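Local coordinates for 182aa long hypothetical protein (Pyrococcus horikoshii, PDB 2GAN) that probably transfers an acetyl group from acetyl-CoA to an acceptor, as a member of the GNAT family, at the interface of chains A and B. Residues are numbered along the deposited sequence; one frame, centred on the assembly and turned at random. Chains: chain A/B, 182aa long hypothetical protein.

The interface of chains A and B. Residues chain A 96, 101, 142-146; chain B 162, 172-174.
A:Val144 and B:Leu174 pair edge to edge, backbone to backbone, where strand 141-146 of chain A runs antiparallel to strand 172-176 of chain B. A:Val144 N gives a hydrogen bond to B:Leu174 O at 2.8 Å, with the donor in the carbonyl plane. The return bond, from B:Leu174 N to A:Val144 O, is nearly straight, at 175° at the hydrogen. A:Thr146 and B:Val172 make a second mutual pair. There B:Val172 N reaches A:Thr146 O at 2.9 Å, and A:Thr146 N donates back to B:Val172 O along a more bent path.

Side chains from alternate residues pack on the two faces of this joint sheet. On one face, methyl CG2 of A:Val144 leans on CB of B:Leu174 at 3.6 Å, the two side chains meeting at a slant. The same methyl lies 3.9 Å from CD1 of B:Phe162, whose side chain crosses that of A:Val144 at about a right angle. Further along, A:Thr146 and B:Leu174 are also crossed. CG2 of the threonine packs tightly on CD1 of the leucine, at 3.5 Å.

On the opposite face, B:Ile173 forks, with one branch on A:Trp96 and the other on A:Leu101. Its CG1 lies beside its backbone N (chi1 -58°), and this branch carries CD1 to the indole edge, in the ring plane. CG1 comes within 3.9 Å of A:Trp96 CE3. The other branch, CG2, meets CD1 of A:Leu101 tip to tip. A:Val145 places CB over the centre of one indole face. It thus backs the ring that B:Ile173 touches at its edge.

A two-fold twin repeats the patch. A dimer is suggested, though the structure alone does not show that it forms in solution. Strand 172-176, the last strand of chain B, lies beside strand 141-146 of chain A and so continues that chain's sheet. The C-terminal strands and helix 178-182 of each chain reach over to the partner, much like a swap of C-terminal segments.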
loop_
_atom_site.group_PDB
_atom_site.type_symbol
_atom_site.label_atom_id
_atom_site.label_comp_id
_atom_site.label_asym_id
_atom_site.label_seq_id
_atom_site.Cartn_x
_atom_site.Cartn_y
_atom_site.Cartn_z
ATOM N N TRP A 96 -9.992 0.825 -17.668
ATOM C CA TRP A 96 -10.059 1.982 -16.781
ATOM C C TRP A 96 -9.964 3.336 -17.496
ATOM O O TRP A 96 -10.225 4.370 -16.891
ATOM C CB TRP A 96 -8.977 1.890 -15.684
ATOM C CG TRP A 96 -7.580 1.689 -16.198
ATOM C CD1 TRP A 96 -6.969 0.492 -16.497
ATOM C CD2 TRP A 96 -6.639 2.712 -16.542
ATOM N NE1 TRP A 96 -5.722 0.718 -17.011
ATOM C CE2 TRP A 96 -5.491 2.069 -17.051
ATOM C CE3 TRP A 96 -6.660 4.114 -16.476
ATOM C CZ2 TRP A 96 -4.363 2.779 -17.489
ATOM C CZ3 TRP A 96 -5.543 4.822 -16.911
ATOM C CH2 TRP A 96 -4.408 4.152 -17.414
ATOM N N LEU A 101 -9.204 10.585 -21.661
ATOM C CA LEU A 101 -7.836 10.162 -21.940
ATOM C C LEU A 101 -7.709 9.492 -23.305
ATOM O O LEU A 101 -6.686 8.877 -23.609
ATOM C CB LEU A 101 -7.310 9.211 -20.864
ATOM C CG LEU A 101 -7.043 9.780 -19.471
ATOM C CD1 LEU A 101 -6.007 8.889 -18.789
ATOM C CD2 LEU A 101 -6.523 11.205 -19.555
ATOM N N PRO A 142 2.654 11.067 -19.975
ATOM C CA PRO A 142 2.560 9.837 -19.176
ATOM C C PRO A 142 1.391 9.788 -18.184
ATOM O O PRO A 142 1.207 10.706 -17.386
ATOM C CB PRO A 142 3.902 9.792 -18.441
ATOM C CG PRO A 142 4.818 10.593 -19.308
ATOM C CD PRO A 142 3.945 11.739 -19.739
ATOM N N TYR A 143 0.630 8.694 -18.226
ATOM C CA TYR A 143 -0.508 8.478 -17.325
ATOM C C TYR A 143 -0.411 7.072 -16.737
ATOM O O TYR A 143 0.078 6.156 -17.395
ATOM C CB TYR A 143 -1.831 8.575 -18.083
ATOM C CG TYR A 143 -2.256 9.967 -18.471
ATOM C CD1 TYR A 143 -3.127 10.690 -17.668
ATOM C CD2 TYR A 143 -1.802 10.556 -19.652
ATOM C CE1 TYR A 143 -3.547 11.965 -18.022
ATOM C CE2 TYR A 143 -2.213 11.835 -20.018
ATOM C CZ TYR A 143 -3.088 12.532 -19.195
ATOM O OH TYR A 143 -3.519 13.787 -19.544
ATOM N N VAL A 144 -0.879 6.900 -15.502
ATOM C CA VAL A 144 -0.865 5.588 -14.850
ATOM C C VAL A 144 -2.151 5.396 -14.068
ATOM O O VAL A 144 -2.863 6.362 -13.792
ATOM C CB VAL A 144 0.308 5.429 -13.848
ATOM C CG1 VAL A 144 1.624 5.359 -14.581
ATOM C CG2 VAL A 144 0.297 6.574 -12.846
ATOM N N VAL A 145 -2.453 4.149 -13.715
ATOM C CA VAL A 145 -3.647 3.855 -12.938
ATOM C C VAL A 145 -3.189 3.160 -11.667
ATOM O O VAL A 145 -2.193 2.442 -11.678
ATOM C CB VAL A 145 -4.638 2.930 -13.704
ATOM C CG1 VAL A 145 -4.033 1.539 -13.904
ATOM C CG2 VAL A 145 -5.949 2.831 -12.934
ATOM N N THR A 146 -3.898 3.401 -10.570
ATOM C CA THR A 146 -3.555 2.779 -9.304
ATOM C C THR A 146 -4.840 2.397 -8.601
ATOM O O THR A 146 -5.884 2.995 -8.827
ATOM C CB THR A 146 -2.754 3.729 -8.396
ATOM O OG1 THR A 146 -3.601 4.805 -7.990
ATOM C CG2 THR A 146 -1.557 4.281 -9.135
ATOM N N PHE B 162 4.169 12.348 -10.283
ATOM C CA PHE B 162 2.815 12.062 -10.723
ATOM C C PHE B 162 1.799 12.705 -9.796
ATOM O O PHE B 162 1.974 12.737 -8.574
ATOM C CB PHE B 162 2.598 10.555 -10.809
ATOM C CG PHE B 162 3.196 9.927 -12.045
ATOM C CD1 PHE B 162 2.439 9.789 -13.203
ATOM C CD2 PHE B 162 4.509 9.468 -12.045
ATOM C CE1 PHE B 162 2.980 9.200 -14.344
ATOM C CE2 PHE B 162 5.064 8.875 -13.185
ATOM C CZ PHE B 162 4.295 8.741 -14.334
ATOM N N VAL B 172 -7.697 5.144 -9.319
ATOM C CA VAL B 172 -7.421 6.569 -9.429
ATOM C C VAL B 172 -6.368 6.780 -10.513
ATOM O O VAL B 172 -5.331 6.119 -10.524
ATOM C CB VAL B 172 -6.971 7.179 -8.064
ATOM C CG1 VAL B 172 -6.087 6.205 -7.310
ATOM C CG2 VAL B 172 -6.232 8.493 -8.300
ATOM N N ILE B 173 -6.643 7.687 -11.440
ATOM C CA ILE B 173 -5.713 7.931 -12.530
ATOM C C ILE B 173 -4.708 9.024 -12.166
ATOM O O ILE B 173 -5.078 10.040 -11.591
ATOM C CB ILE B 173 -6.479 8.321 -13.833
ATOM C CG1 ILE B 173 -7.464 7.201 -14.205
ATOM C CG2 ILE B 173 -5.493 8.535 -14.972
ATOM C CD1 ILE B 173 -8.347 7.489 -15.402
ATOM N N LEU B 174 -3.439 8.808 -12.487
ATOM C CA LEU B 174 -2.414 9.812 -12.199
ATOM C C LEU B 174 -1.696 10.248 -13.470
ATOM O O LEU B 174 -1.403 9.434 -14.344
ATOM C CB LEU B 174 -1.382 9.284 -11.196
ATOM C CG LEU B 174 -1.840 8.959 -9.776
ATOM C CD1 LEU B 174 -2.484 7.586 -9.763
ATOM C CD2 LEU B 174 -0.641 8.973 -8.836
#